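Local coordinates for protein prolyl-tRNA synthetase (Naegleria fowleri, PDB 6NAB) that probably catalyses the ATP-dependent attachment of proline to its tRNA, as a class II aminoacyl-tRNA synthetase, at residues 98-103 / 149-154; 127-132 / 250-255; 158-163 / 272-277. All coordinates share one frame; numbering follows the deposited sequence.

Contact 1 of 3, residues 98-103 / 149-154. With AMP (adenosine monophosphate), chain M; PRO (proline), chain N.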
# COMPACT_ATOMS: atom_id res chain seq x y z
N GLU B 98 -15.90 -17.58 -6.37
CA GLU B 98 -15.28 -16.29 -6.63
C GLU B 98 -13.76 -16.32 -6.65
O GLU B 98 -13.13 -15.26 -6.79
CB GLU B 98 -15.76 -15.27 -5.59
CG GLU B 98 -17.26 -14.97 -5.67
CD GLU B 98 -17.74 -14.00 -4.59
OE1 GLU B 98 -18.89 -13.53 -4.69
OE2 GLU B 98 -16.96 -13.69 -3.65
N VAL B 99 -13.14 -17.49 -6.50
CA VAL B 99 -11.68 -17.58 -6.40
C VAL B 99 -11.06 -17.69 -7.79
O VAL B 99 -11.47 -18.53 -8.61
CB VAL B 99 -11.26 -18.77 -5.51
CG1 VAL B 99 -9.78 -19.06 -5.68
CG2 VAL B 99 -11.59 -18.48 -4.05
N ALA B 100 -10.09 -16.82 -8.08
CA ALA B 100 -9.34 -16.84 -9.33
C ALA B 100 -8.10 -17.72 -9.19
O ALA B 100 -7.38 -17.64 -8.20
CB ALA B 100 -8.92 -15.42 -9.74
N TRP B 101 -7.84 -18.55 -10.20
CA TRP B 101 -6.80 -19.55 -10.15
C TRP B 101 -5.73 -19.28 -11.20
O TRP B 101 -6.04 -19.14 -12.38
CB TRP B 101 -7.36 -20.95 -10.37
CG TRP B 101 -8.16 -21.44 -9.22
CD1 TRP B 101 -9.51 -21.34 -9.04
CD2 TRP B 101 -7.65 -22.11 -8.07
NE1 TRP B 101 -9.87 -21.91 -7.85
CE2 TRP B 101 -8.75 -22.40 -7.23
CE3 TRP B 101 -6.37 -22.51 -7.66
CZ2 TRP B 101 -8.61 -23.06 -6.01
CZ3 TRP B 101 -6.23 -23.16 -6.45
CH2 TRP B 101 -7.35 -23.43 -5.64
N VAL B 102 -4.48 -19.24 -10.75
CA VAL B 102 -3.32 -19.19 -11.63
C VAL B 102 -2.95 -20.61 -12.00
O VAL B 102 -2.68 -21.44 -11.12
CB VAL B 102 -2.13 -18.49 -10.94
CG1 VAL B 102 -0.89 -18.56 -11.84
CG2 VAL B 102 -2.47 -17.07 -10.58
N THR B 103 -2.94 -20.91 -13.31
CA THR B 103 -2.68 -22.26 -13.78
C THR B 103 -1.54 -22.37 -14.78
O THR B 103 -1.19 -23.49 -15.16
CB THR B 103 -3.94 -22.88 -14.42
OG1 THR B 103 -4.23 -22.20 -15.64
CG2 THR B 103 -5.14 -22.76 -13.47
N VAL B 149 -8.99 -10.19 -4.63
CA VAL B 149 -9.67 -10.59 -5.87
C VAL B 149 -10.87 -11.47 -5.54
O VAL B 149 -10.72 -12.53 -4.91
CB VAL B 149 -8.70 -11.32 -6.82
CG1 VAL B 149 -9.43 -11.85 -8.03
CG2 VAL B 149 -7.51 -10.37 -7.23
N ARG B 150 -12.05 -11.05 -5.97
CA ARG B 150 -13.25 -11.88 -5.90
C ARG B 150 -13.91 -11.82 -7.27
O ARG B 150 -14.33 -10.74 -7.71
CB ARG B 150 -14.20 -11.40 -4.81
CG ARG B 150 -13.62 -11.59 -3.39
CD ARG B 150 -14.59 -11.17 -2.26
NE ARG B 150 -13.88 -11.09 -0.97
CZ ARG B 150 -14.44 -10.85 0.21
NH1 ARG B 150 -15.77 -10.64 0.30
NH2 ARG B 150 -13.69 -10.79 1.30
N TRP B 151 -13.95 -12.95 -7.96
CA TRP B 151 -14.48 -12.98 -9.32
C TRP B 151 -16.00 -12.93 -9.24
O TRP B 151 -16.71 -13.92 -9.46
CB TRP B 151 -13.97 -14.19 -10.09
CG TRP B 151 -13.75 -13.85 -11.52
CD1 TRP B 151 -14.52 -14.22 -12.58
CD2 TRP B 151 -12.73 -13.00 -12.03
NE1 TRP B 151 -14.01 -13.69 -13.74
CE2 TRP B 151 -12.91 -12.93 -13.43
CE3 TRP B 151 -11.66 -12.31 -11.46
CZ2 TRP B 151 -12.06 -12.19 -14.25
CZ3 TRP B 151 -10.82 -11.57 -12.28
CH2 TRP B 151 -11.03 -11.51 -13.66
N GLU B 152 -16.50 -11.74 -8.91
CA GLU B 152 -17.91 -11.52 -8.62
C GLU B 152 -18.80 -12.04 -9.75
O GLU B 152 -18.52 -11.82 -10.93
CB GLU B 152 -18.16 -10.03 -8.39
CG GLU B 152 -17.34 -9.43 -7.24
CD GLU B 152 -17.98 -9.69 -5.87
OE1 GLU B 152 -19.21 -9.96 -5.80
OE2 GLU B 152 -17.23 -9.66 -4.86
N PHE B 153 -19.86 -12.75 -9.37
CA PHE B 153 -20.86 -13.15 -10.35
C PHE B 153 -21.78 -11.99 -10.68
O PHE B 153 -22.14 -11.79 -11.85
CB PHE B 153 -21.67 -14.34 -9.82
CG PHE B 153 -22.76 -14.79 -10.76
CD1 PHE B 153 -22.48 -15.65 -11.81
CD2 PHE B 153 -24.07 -14.35 -10.60
CE1 PHE B 153 -23.47 -16.07 -12.68
CE2 PHE B 153 -25.07 -14.76 -11.46
CZ PHE B 153 -24.77 -15.62 -12.51
N LYS B 154 -22.16 -11.20 -9.68
CA LYS B 154 -23.01 -10.04 -9.93
C LYS B 154 -22.30 -9.03 -10.83
O LYS B 154 -21.07 -8.96 -10.90
CB LYS B 154 -23.38 -9.37 -8.60
CG LYS B 154 -24.20 -10.24 -7.66
CD LYS B 154 -24.48 -9.47 -6.38
CE LYS B 154 -24.50 -10.38 -5.16
NZ LYS B 154 -25.15 -9.72 -4.00
P AMP M . -17.67 -9.03 3.22
O1P AMP M . -16.70 -10.29 3.18
O2P AMP M . -18.90 -9.03 2.26
O3P AMP M . -18.05 -8.79 4.68
O5' AMP M . -16.85 -7.71 2.87
C5' AMP M . -15.63 -7.39 3.53
C4' AMP M . -15.20 -5.98 3.20
O4' AMP M . -14.92 -5.90 1.78
C3' AMP M . -16.25 -4.92 3.50
O3' AMP M . -15.61 -3.71 3.91
C2' AMP M . -16.95 -4.74 2.14
O2' AMP M . -17.53 -3.48 1.96
C1' AMP M . -15.80 -4.98 1.16
N9 AMP M . -16.20 -5.57 -0.13
C8 AMP M . -16.69 -6.84 -0.33
N7 AMP M . -16.77 -7.19 -1.59
C5 AMP M . -16.31 -6.07 -2.27
C6 AMP M . -16.12 -5.81 -3.65
N6 AMP M . -16.37 -6.70 -4.62
N1 AMP M . -15.63 -4.59 -3.99
C2 AMP M . -15.35 -3.71 -3.02
N3 AMP M . -15.49 -3.85 -1.70
C4 AMP M . -15.97 -5.06 -1.39
N PRO N . -11.89 -11.26 6.08
CA PRO N . -13.22 -10.72 6.38
C PRO N . -14.07 -10.58 5.11
O PRO N . -15.22 -10.12 5.18
CB PRO N . -12.92 -9.35 6.99
CG PRO N . -11.55 -8.98 6.44
CD PRO N . -10.82 -10.29 6.38
OXT PRO N . -13.64 -10.94 4.01
O HOH W 1 -19.89 -11.31 -3.62
O HOH W 2 -18.04 -12.54 -1.46
O HOH W 3 -20.09 -13.62 -6.95
O HOH W 4 -9.49 -14.93 -5.98
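Motif 2 of the class II synthetase core, carrying R150 and E152, is tied here through E98 to the start of strand 100-105. The backbone tie runs from W151 N to E98 O, 2.7 Å long and practically straight, and the CA-H of R150 leans on the same oxygen. With CG anti to its carbonyl carbon (chi1 -65°) and the rest of the chain extended, the E98 side chain reaches across the loop. E98 OE2 lies alongside R150, 3.7 Å from its CD, while E98 OE1 stops 3.8 Å from E152 OE1. One water donates to both of those OE1 atoms. On the strand side, A100 CB rests on V149 CG1 at 4.0 Å. The extended R150 brings its guanidinium edge to both ligands: R150 NH1 bonds AMP O1P at 3.0 Å and R150 NH2 bonds the proline OXT at 2.7 Å. E152 OE2 accepts from AMP N6 at 3.1 Å. Strand 100-105 itself pairs antiparallel with a strand of the second subunit, and V149 and W151 pack on that subunit directly. The close approach of E98 and E152 is probably made tolerable by the shared water and by the salt bridge from R161 to E152 OE1.

Contact 2 of 3, residues 127-132 / 250-255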
# COMPACT_ATOMS: atom_id res chain seq x y z
N SER B 127 0.35 -19.46 10.20
CA SER B 127 1.39 -18.74 10.94
C SER B 127 0.93 -18.39 12.35
O SER B 127 1.71 -18.46 13.31
CB SER B 127 1.79 -17.46 10.19
OG SER B 127 2.38 -17.76 8.95
N TYR B 128 -0.34 -17.99 12.51
CA TYR B 128 -0.86 -17.74 13.85
C TYR B 128 -0.70 -18.96 14.73
O TYR B 128 -0.38 -18.85 15.92
CB TYR B 128 -2.34 -17.33 13.78
CG TYR B 128 -2.58 -15.88 13.45
CD1 TYR B 128 -1.83 -15.23 12.48
CD2 TYR B 128 -3.56 -15.15 14.13
CE1 TYR B 128 -2.06 -13.88 12.18
CE2 TYR B 128 -3.79 -13.83 13.84
CZ TYR B 128 -3.04 -13.19 12.87
OH TYR B 128 -3.27 -11.86 12.61
N ALA B 129 -0.94 -20.16 14.18
CA ALA B 129 -0.80 -21.36 14.99
C ALA B 129 0.65 -21.57 15.43
O ALA B 129 0.89 -22.18 16.48
CB ALA B 129 -1.32 -22.58 14.23
N LYS B 130 1.61 -21.10 14.63
CA LYS B 130 3.02 -21.21 15.01
C LYS B 130 3.41 -20.13 16.01
O LYS B 130 4.12 -20.41 16.98
CB LYS B 130 3.91 -21.15 13.77
CG LYS B 130 5.38 -20.93 14.07
CD LYS B 130 6.17 -20.54 12.83
CE LYS B 130 7.59 -20.13 13.19
NZ LYS B 130 8.31 -19.58 12.01
N TRP B 131 2.96 -18.88 15.79
CA TRP B 131 3.37 -17.75 16.63
C TRP B 131 2.72 -17.78 18.01
O TRP B 131 3.24 -17.15 18.93
CB TRP B 131 3.05 -16.41 15.94
CG TRP B 131 3.79 -16.20 14.62
CD1 TRP B 131 4.99 -16.75 14.27
CD2 TRP B 131 3.37 -15.41 13.50
NE1 TRP B 131 5.35 -16.34 13.00
CE2 TRP B 131 4.37 -15.52 12.51
CE3 TRP B 131 2.24 -14.62 13.24
CZ2 TRP B 131 4.29 -14.87 11.28
CZ3 TRP B 131 2.15 -13.96 12.01
CH2 TRP B 131 3.16 -14.10 11.04
N ILE B 132 1.58 -18.45 18.17
CA ILE B 132 0.87 -18.47 19.44
C ILE B 132 1.17 -19.79 20.13
O ILE B 132 0.88 -20.87 19.60
CB ILE B 132 -0.64 -18.26 19.23
CG1 ILE B 132 -0.89 -16.85 18.66
CG2 ILE B 132 -1.41 -18.48 20.53
CD1 ILE B 132 -2.25 -16.67 17.97
N PHE B 250 -7.26 -24.63 12.22
CA PHE B 250 -5.83 -24.37 12.03
C PHE B 250 -4.99 -24.70 13.26
O PHE B 250 -3.77 -24.47 13.25
CB PHE B 250 -5.63 -22.92 11.59
CG PHE B 250 -6.05 -22.66 10.17
CD1 PHE B 250 -7.32 -22.20 9.87
CD2 PHE B 250 -5.18 -22.94 9.12
CE1 PHE B 250 -7.72 -21.98 8.56
CE2 PHE B 250 -5.57 -22.71 7.79
CZ PHE B 250 -6.84 -22.23 7.52
N LYS B 251 -5.61 -25.24 14.32
CA LYS B 251 -4.94 -25.63 15.56
C LYS B 251 -4.19 -24.45 16.17
O LYS B 251 -3.01 -24.54 16.53
CB LYS B 251 -3.99 -26.82 15.33
CG LYS B 251 -4.65 -28.02 14.67
CD LYS B 251 -3.61 -29.09 14.35
CE LYS B 251 -4.18 -30.21 13.48
NZ LYS B 251 -3.11 -31.13 12.99
N ILE B 252 -4.88 -23.32 16.30
CA ILE B 252 -4.33 -22.16 17.01
C ILE B 252 -4.67 -22.36 18.48
O ILE B 252 -5.76 -22.02 18.94
CB ILE B 252 -4.89 -20.84 16.48
CG1 ILE B 252 -4.67 -20.74 14.96
CG2 ILE B 252 -4.21 -19.67 17.17
CD1 ILE B 252 -5.45 -19.60 14.32
N GLN B 253 -3.71 -22.91 19.23
CA GLN B 253 -3.90 -23.29 20.62
C GLN B 253 -2.85 -22.61 21.49
O GLN B 253 -1.78 -22.21 21.02
CB GLN B 253 -3.76 -24.81 20.81
CG GLN B 253 -4.56 -25.65 19.84
CD GLN B 253 -4.25 -27.12 20.01
OE1 GLN B 253 -3.18 -27.59 19.61
NE2 GLN B 253 -5.15 -27.84 20.65
N PHE B 254 -3.16 -22.50 22.77
CA PHE B 254 -2.23 -21.90 23.70
C PHE B 254 -2.41 -22.54 25.07
O PHE B 254 -3.52 -22.97 25.42
CB PHE B 254 -2.42 -20.38 23.81
CG PHE B 254 -3.71 -19.98 24.46
CD1 PHE B 254 -3.74 -19.63 25.79
CD2 PHE B 254 -4.89 -19.97 23.74
CE1 PHE B 254 -4.94 -19.25 26.40
CE2 PHE B 254 -6.09 -19.60 24.33
CZ PHE B 254 -6.11 -19.24 25.67
N GLU B 255 -1.31 -22.62 25.80
CA GLU B 255 -1.32 -23.00 27.20
C GLU B 255 -1.81 -21.81 28.02
O GLU B 255 -1.18 -20.75 28.02
CB GLU B 255 0.07 -23.43 27.65
CG GLU B 255 0.26 -23.49 29.15
CD GLU B 255 1.65 -23.97 29.54
OE1 GLU B 255 1.91 -25.19 29.44
OE2 GLU B 255 2.48 -23.12 29.93
O HOH W 5 -0.86 -22.64 18.49
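Apolar contacts centre on I252, whose three outer carbons each meet a different residue near the end of helix 121-131. I252 CG1, anti to the carbonyl carbon (chi1 -54°), lies 3.9 Å from A129 CB. From there I252 CD1 carries on to Y128 CB, also at 3.9 Å, and the other branch, I252 CG2, meets I132 CD1 at 3.7 Å. I132 has a second use: its CG2 touches F254 CB, while the F254 side chain leads away and packs on L138. The Y128 side chain likewise leaves the contact, packing on L140 and L142 and bonding H171 O through its hydroxyl.

A129 CB sits against the carbonyls of F250 and K251, 3.2 Å from F250 O and 3.5 Å from K251 O. K251 has a positive phi of 56°, and the chain turns there out of the helix and toward the strand.

The polar contacts run through water. No direct hydrogen bond crosses between the segments, and I132 O and Q253 O, both acceptors, come within 3.3 Å of each other. A water accepts from Q253 N and lies 2.7 Å from A129 O, with I132 O equally near; since it has more acceptors in reach than protons, its bonds to these carbonyls are probably shared.

Away from this seam, K130 and W131 reach D37 of the second subunit. The arrangement is a helix end packed on the approach to a short strand: 253-255 pairs antiparallel with strand 261-272, and helix 121-131 lies beside that hairpin at an outer part of the class II catalytic domain.

Contact 3 of 3, residues 158-163 / 272-277. With AMP (adenosine monophosphate), chain M.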
# COMPACT_ATOMS: atom_id res chain seq x y z
N PRO B 158 -18.52 0.27 -10.20
CA PRO B 158 -17.30 0.98 -9.81
C PRO B 158 -17.30 1.29 -8.31
O PRO B 158 -18.30 1.75 -7.76
CB PRO B 158 -17.34 2.26 -10.65
CG PRO B 158 -18.18 1.88 -11.89
CD PRO B 158 -19.21 0.89 -11.36
N PHE B 159 -16.17 0.99 -7.66
CA PHE B 159 -15.97 1.13 -6.21
C PHE B 159 -16.81 0.17 -5.37
O PHE B 159 -16.26 -0.54 -4.53
CB PHE B 159 -16.25 2.56 -5.74
CG PHE B 159 -15.39 3.59 -6.39
CD1 PHE B 159 -13.99 3.52 -6.31
CD2 PHE B 159 -15.96 4.66 -7.06
CE1 PHE B 159 -13.19 4.49 -6.91
CE2 PHE B 159 -15.17 5.64 -7.66
CZ PHE B 159 -13.77 5.54 -7.58
N ILE B 160 -18.14 0.18 -5.57
CA ILE B 160 -19.04 -0.62 -4.73
C ILE B 160 -18.74 -2.10 -4.88
O ILE B 160 -18.67 -2.84 -3.89
CB ILE B 160 -20.52 -0.32 -5.07
CG1 ILE B 160 -20.88 1.16 -4.83
CG2 ILE B 160 -21.45 -1.28 -4.29
CD1 ILE B 160 -20.66 1.66 -3.38
N ARG B 161 -18.57 -2.58 -6.12
CA ARG B 161 -18.42 -4.02 -6.34
C ARG B 161 -17.47 -4.22 -7.52
O ARG B 161 -17.91 -4.33 -8.67
CB ARG B 161 -19.77 -4.70 -6.58
CG ARG B 161 -19.67 -6.22 -6.73
CD ARG B 161 -21.02 -6.90 -6.96
NE ARG B 161 -21.98 -6.59 -5.89
CZ ARG B 161 -21.94 -7.11 -4.67
NH1 ARG B 161 -20.99 -7.97 -4.33
NH2 ARG B 161 -22.85 -6.75 -3.78
N SER B 162 -16.17 -4.26 -7.23
CA SER B 162 -15.17 -4.51 -8.25
C SER B 162 -14.53 -5.88 -8.03
O SER B 162 -14.52 -6.41 -6.91
CB SER B 162 -14.10 -3.39 -8.26
OG SER B 162 -13.50 -3.23 -6.99
N ARG B 163 -14.01 -6.46 -9.11
CA ARG B 163 -13.44 -7.80 -9.01
C ARG B 163 -12.04 -7.78 -8.39
O ARG B 163 -11.64 -8.77 -7.77
CB ARG B 163 -13.45 -8.47 -10.39
CG ARG B 163 -14.90 -8.77 -10.78
CD ARG B 163 -15.11 -9.57 -12.05
NE ARG B 163 -16.53 -9.90 -12.13
CZ ARG B 163 -17.45 -9.15 -12.73
NH1 ARG B 163 -17.11 -8.02 -13.35
NH2 ARG B 163 -18.72 -9.54 -12.73
N SER B 272 -13.04 -1.41 2.73
CA SER B 272 -12.48 -1.39 1.37
C SER B 272 -12.75 -0.06 0.67
O SER B 272 -13.41 0.84 1.20
CB SER B 272 -13.05 -2.52 0.51
OG SER B 272 -14.33 -2.17 -0.00
N THR B 273 -12.27 0.03 -0.58
CA THR B 273 -12.56 1.16 -1.45
C THR B 273 -14.04 1.27 -1.83
O THR B 273 -14.41 2.21 -2.53
CB THR B 273 -11.67 1.12 -2.70
OG1 THR B 273 -11.57 -0.23 -3.21
CG2 THR B 273 -10.27 1.63 -2.34
N ARG B 274 -14.89 0.35 -1.37
CA ARG B 274 -16.33 0.58 -1.47
C ARG B 274 -16.72 1.91 -0.83
O ARG B 274 -17.65 2.58 -1.30
CB ARG B 274 -17.07 -0.59 -0.80
CG ARG B 274 -18.56 -0.35 -0.58
CD ARG B 274 -19.24 -1.63 -0.06
NE ARG B 274 -19.24 -2.69 -1.06
CZ ARG B 274 -19.69 -3.92 -0.82
NH1 ARG B 274 -20.16 -4.24 0.39
NH2 ARG B 274 -19.65 -4.84 -1.79
N THR B 275 -16.00 2.31 0.22
CA THR B 275 -16.19 3.61 0.89
C THR B 275 -16.29 4.75 -0.10
O THR B 275 -17.12 5.66 0.07
CB THR B 275 -15.03 3.90 1.84
OG1 THR B 275 -13.77 3.75 1.14
CG2 THR B 275 -15.07 2.97 3.07
N LEU B 276 -15.42 4.77 -1.11
CA LEU B 276 -15.42 5.86 -2.07
C LEU B 276 -16.72 5.90 -2.86
O LEU B 276 -17.28 6.97 -3.11
CB LEU B 276 -14.23 5.73 -3.02
CG LEU B 276 -12.89 6.30 -2.54
CD1 LEU B 276 -12.37 5.63 -1.29
CD2 LEU B 276 -11.87 6.21 -3.65
N GLY B 277 -17.22 4.73 -3.28
CA GLY B 277 -18.47 4.70 -4.01
C GLY B 277 -19.63 5.22 -3.19
O GLY B 277 -20.47 5.98 -3.69
P AMP M . -17.67 -9.03 3.22
O1P AMP M . -16.70 -10.29 3.18
O2P AMP M . -18.90 -9.03 2.26
O3P AMP M . -18.05 -8.79 4.68
O5' AMP M . -16.85 -7.71 2.87
C5' AMP M . -15.63 -7.39 3.53
C4' AMP M . -15.20 -5.98 3.20
O4' AMP M . -14.92 -5.90 1.78
C3' AMP M . -16.25 -4.92 3.50
O3' AMP M . -15.61 -3.71 3.91
C2' AMP M . -16.95 -4.74 2.14
O2' AMP M . -17.53 -3.48 1.96
C1' AMP M . -15.80 -4.98 1.16
N9 AMP M . -16.20 -5.57 -0.13
C8 AMP M . -16.69 -6.84 -0.33
N7 AMP M . -16.77 -7.19 -1.59
C5 AMP M . -16.31 -6.07 -2.27
C6 AMP M . -16.12 -5.81 -3.65
N6 AMP M . -16.37 -6.70 -4.62
N1 AMP M . -15.63 -4.59 -3.99
C2 AMP M . -15.35 -3.71 -3.02
N3 AMP M . -15.49 -3.85 -1.70
C4 AMP M . -15.97 -5.06 -1.39
O HOH W 6 -13.59 -0.95 -4.85
O HOH W 7 -20.70 -7.46 -0.97
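R274 takes hold of I160 O side-on, with two nitrogens on one oxygen. R274 NE bonds I160 O at 2.9 Å, in the carbonyl plane on a lone pair, and R274 NH2 bonds the same oxygen at 3.1 Å, tilted 23° from that plane; the oxygen lies nearly in the plane of the guanidinium. A bend at chi3 (-67°) after an otherwise extended chain turns the flat group this way. Held so, it offers a face to AMP, with N9 of the base 3.8 Å above the R274 guanidinium plane and over its centre. Its NH1 has a further partner in Q235 O. Around the base edge, S272 OG donates to AMP N3 at 2.7 Å, and AMP N6 donates to S162 O at 3.0 Å; the bond from S162 N to AMP N1 is weak.

R274 fits the invariant arginine of class II motif 3, leading into helix 274-283, while 158-163 is consistent with the returning side of the motif 2 loop, so the two motifs would close on the adenine together. S272 serves both ligand and helix, its OG also accepting from R274 N in a capping bond.

Behind this shell the loop packs on the first turn of the helix. F159 CB comes within 3.4 Å of G277 N, an approach that the glycine's lack of a side chain permits, and I160 CD1 also lies against G277. L276 CB sits over one face of the F159 ring, 17° off its normal, with L276 CD2 3.9 Å from F159 CE1. A water donates to F159 O and S162 OG and bonds T273 OG1. Farther out, R161 lays a guanidinium face toward R274 NH2 and pairs with the terminal carboxylate of Y513, while F159 meets F47 edge-to-face and packs on C51 of helix 49-68.

Contacts 1 and 3 are buried and use the two ends of one loop, between strands 140-149 and 164-174; they touch directly, with R150 N close to R163 O and E152 O close to R163 NH2. Both handle AMP, contact 1 at the phosphate, both at the adenine N6, contact 3 along the rest of the base edge and over the base. Contact 1 crosses by one backbone bond, its charged groups serving ligands and water; contact 3 crosses by an arginine gripping a carbonyl, plus apolar packing. Contact 2, partly buried and about 29 Å from contact 1 between centres, relies on apolar branches and one water. Contacts 1 and 2 each reach the second subunit, whereas contact 3 lies near the chain's centre, touched by no other protein chain.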